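Local structure of Lmo0135 protein (Listeria monocytogenes EGD-e, 5ISU) at residues A[398-403]-A[410-415]. The protein is the substrate-binding protein CtaP of an ABC transporter and probably takes part in peptide uptake. Residues are numbered along the deposited sequence; the frame is centred on the assembly and turned at random.
Sequences NGYIMG and KSLYLS
Across the contact of Tyr400 with Leu412 and Tyr413, the backbones of 398-403 and 410-415 stay well apart, with Tyr400 CA and Leu412 CA 9.8 Å from each other. Tyr400 points toward 410-415, and with chi1 at 53° its CG lies over its own backbone, which lays the ring against Leu412. Leu412 reaches back with CD1, which lies 3.5 Å from Tyr400 CD2 and meets the ring obliquely. The same methyl touches Met402. That chain is bent at chi2 (-54°) and chi3 (-63°), and its SD comes to 3.8 Å from Leu412 CD1. Leu412 CD1 thus touches both the ring and the thioether.

Tyr413 gives the one polar link. Its OH donates to Tyr400 OH at 2.8 Å, and each hydroxyl lies at the edge of the other ring, near its plane. Tyr400 OH also hydrogen-bonds to Phe305 O. In this family 5 solute-binding fold, the contact ties strand 395-400 of a mixed sheet, and residues just after it, to the loop leading to helix 427-438, whose Trp433 touches Tyr413. With Tyr413 as donor, Tyr400 can give its own proton to Phe305 O, leaving a short chain of hydrogen bonds beside the apolar contact of Leu412.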
ATOM      1  N   ASN A 398      -5.538  -0.271 -13.278  1.00 50.62           N
ATOM      2  CA  ASN A 398      -4.966   0.358 -12.102  1.00 50.91           C
ATOM      3  C   ASN A 398      -4.681  -0.675 -11.023  1.00 46.64           C
ATOM      4  O   ASN A 398      -4.895  -1.888 -11.209  1.00 41.83           O
ATOM      5  CB  ASN A 398      -5.952   1.411 -11.589  1.00 56.39           C
ATOM      6  CG  ASN A 398      -5.266   2.658 -11.055  1.00 62.45           C
ATOM      7  OD1 ASN A 398      -4.109   2.636 -10.599  1.00 62.43           O
ATOM      8  ND2 ASN A 398      -5.977   3.767 -11.137  1.00 66.77           N
ATOM      9  N   GLY A 399      -4.195  -0.184  -9.893  1.00 45.26           N
ATOM     10  CA  GLY A 399      -3.909  -1.045  -8.760  1.00 43.73           C
ATOM     11  C   GLY A 399      -3.822  -0.268  -7.483  1.00 42.30           C
ATOM     12  O   GLY A 399      -3.660   0.933  -7.514  1.00 46.03           O
ATOM     13  N   TYR A 400      -3.996  -0.948  -6.359  1.00 41.63           N
ATOM     14  CA  TYR A 400      -3.853  -0.309  -5.062  1.00 41.46           C
ATOM     15  C   TYR A 400      -3.464  -1.244  -3.937  1.00 41.62           C
ATOM     16  O   TYR A 400      -3.711  -2.446  -3.986  1.00 40.94           O
ATOM     17  CB  TYR A 400      -5.107   0.475  -4.654  1.00 42.81           C
ATOM     18  CG  TYR A 400      -6.468  -0.256  -4.676  1.00 41.33           C
ATOM     19  CD1 TYR A 400      -6.725  -1.401  -3.910  1.00 40.53           C
ATOM     20  CD2 TYR A 400      -7.526   0.275  -5.390  1.00 42.11           C
ATOM     21  CE1 TYR A 400      -7.978  -2.024  -3.934  1.00 38.40           C
ATOM     22  CE2 TYR A 400      -8.772  -0.332  -5.406  1.00 41.42           C
ATOM     23  CZ  TYR A 400      -8.998  -1.466  -4.673  1.00 38.95           C
ATOM     24  OH  TYR A 400     -10.258  -2.010  -4.722  1.00 38.65           O
ATOM     25  N   ILE A 401      -2.849  -0.646  -2.922  1.00 42.96           N
ATOM     26  CA  ILE A 401      -2.444  -1.299  -1.687  1.00 44.09           C
ATOM     27  C   ILE A 401      -3.087  -0.399  -0.621  1.00 47.89           C
ATOM     28  O   ILE A 401      -2.539   0.662  -0.290  1.00 51.41           O
ATOM     29  CB  ILE A 401      -0.914  -1.311  -1.558  1.00 44.43           C
ATOM     30  CG1 ILE A 401      -0.274  -2.005  -2.778  1.00 43.98           C
ATOM     31  CG2 ILE A 401      -0.495  -1.979  -0.258  1.00 44.70           C
ATOM     32  CD1 ILE A 401       1.230  -1.821  -2.873  1.00 43.20           C
ATOM     33  N   MET A 402      -4.234  -0.810  -0.072  1.00 49.20           N
ATOM     34  CA  MET A 402      -4.997   0.073   0.830  1.00 51.09           C
ATOM     35  C   MET A 402      -4.944  -0.078   2.344  1.00 51.62           C
ATOM     36  O   MET A 402      -5.488   0.788   3.050  1.00 56.45           O
ATOM     37  CB  MET A 402      -6.467   0.050   0.422  1.00 49.93           C
ATOM     38  CG  MET A 402      -6.732   0.628  -0.933  1.00 50.25           C
ATOM     39  SD  MET A 402      -6.092   2.289  -1.135  1.00 55.09           S
ATOM     40  CE  MET A 402      -7.014   3.230   0.073  1.00 55.15           C
ATOM     41  N   GLY A 403      -4.330  -1.124   2.868  1.00 48.21           N
ATOM     42  CA  GLY A 403      -4.323  -1.269   4.327  1.00 47.19           C
ATOM     43  C   GLY A 403      -5.315  -2.316   4.847  1.00 45.67           C
ATOM     44  O   GLY A 403      -6.071  -2.933   4.068  1.00 42.41           O
ATOM     45  N   LYS A 410     -12.939   3.894   1.030  1.00 48.08           N
ATOM     46  CA  LYS A 410     -14.002   4.866   0.684  1.00 51.95           C
ATOM     47  C   LYS A 410     -13.664   5.843  -0.435  1.00 53.00           C
ATOM     48  O   LYS A 410     -14.522   6.143  -1.270  1.00 52.80           O
ATOM     49  CB  LYS A 410     -14.359   5.733   1.892  1.00 56.30           C
ATOM     50  CG  LYS A 410     -15.169   5.048   2.968  1.00 60.84           C
ATOM     51  CD  LYS A 410     -15.634   6.019   4.054  1.00 64.26           C
ATOM     52  CE  LYS A 410     -14.474   6.748   4.720  1.00 65.59           C
ATOM     53  NZ  LYS A 410     -14.911   7.337   6.016  1.00 66.99           N
ATOM     54  N   SER A 411     -12.429   6.358  -0.413  1.00 53.57           N
ATOM     55  CA  SER A 411     -11.945   7.358  -1.379  1.00 54.11           C
ATOM     56  C   SER A 411     -11.865   6.838  -2.833  1.00 54.17           C
ATOM     57  O   SER A 411     -11.602   7.602  -3.771  1.00 53.35           O
ATOM     58  CB  SER A 411     -10.582   7.903  -0.919  1.00 56.71           C
ATOM     59  OG  SER A 411      -9.615   6.854  -0.801  1.00 60.33           O
ATOM     60  N   LEU A 412     -12.091   5.536  -3.003  1.00 53.92           N
ATOM     61  CA  LEU A 412     -12.102   4.895  -4.321  1.00 53.52           C
ATOM     62  C   LEU A 412     -13.519   4.538  -4.764  1.00 51.95           C
ATOM     63  O   LEU A 412     -13.718   4.163  -5.923  1.00 51.97           O
ATOM     64  CB  LEU A 412     -11.283   3.599  -4.285  1.00 51.43           C
ATOM     65  CG  LEU A 412      -9.783   3.710  -4.031  1.00 53.17           C
ATOM     66  CD1 LEU A 412      -9.275   2.497  -3.271  1.00 53.25           C
ATOM     67  CD2 LEU A 412      -9.028   3.906  -5.333  1.00 54.03           C
ATOM     68  N   TYR A 413     -14.492   4.610  -3.856  1.00 51.59           N
ATOM     69  CA  TYR A 413     -15.884   4.211  -4.212  1.00 52.38           C
ATOM     70  C   TYR A 413     -17.039   5.159  -3.840  1.00 52.84           C
ATOM     71  O   TYR A 413     -18.178   4.924  -4.277  1.00 52.99           O
ATOM     72  CB  TYR A 413     -16.151   2.796  -3.676  1.00 51.54           C
ATOM     73  CG  TYR A 413     -15.175   1.816  -4.254  1.00 47.96           C
ATOM     74  CD1 TYR A 413     -15.306   1.403  -5.566  1.00 49.29           C
ATOM     75  CD2 TYR A 413     -14.090   1.355  -3.523  1.00 47.49           C
ATOM     76  CE1 TYR A 413     -14.405   0.535  -6.147  1.00 47.73           C
ATOM     77  CE2 TYR A 413     -13.167   0.475  -4.092  1.00 45.04           C
ATOM     78  CZ  TYR A 413     -13.339   0.066  -5.409  1.00 46.38           C
ATOM     79  OH  TYR A 413     -12.467  -0.793  -6.031  1.00 41.35           O
ATOM     80  N   LEU A 414     -16.776   6.201  -3.042  1.00 53.25           N
ATOM     81  CA  LEU A 414     -17.844   7.185  -2.712  1.00 55.63           C
ATOM     82  C   LEU A 414     -18.138   8.029  -3.950  1.00 55.33           C
ATOM     83  O   LEU A 414     -17.243   8.273  -4.761  1.00 55.53           O
ATOM     84  CB  LEU A 414     -17.454   8.103  -1.537  1.00 56.37           C
ATOM     85  CG  LEU A 414     -17.344   7.491  -0.132  1.00 57.46           C
ATOM     86  CD1 LEU A 414     -16.665   8.460   0.830  1.00 60.06           C
ATOM     87  CD2 LEU A 414     -18.711   7.080   0.400  1.00 57.65           C
ATOM     88  N   SER A 415     -19.380   8.479  -4.090  1.00 55.67           N
ATOM     89  CA  SER A 415     -19.778   9.302  -5.250  1.00 58.30           C
ATOM     90  C   SER A 415     -18.868  10.500  -5.484  1.00 61.64           C
ATOM     91  O   SER A 415     -18.486  10.773  -6.619  1.00 61.43           O
ATOM     92  CB  SER A 415     -21.218   9.814  -5.095  1.00 59.29           C
ATOM     93  OG  SER A 415     -22.143   8.748  -5.052  1.00 57.55           O
TER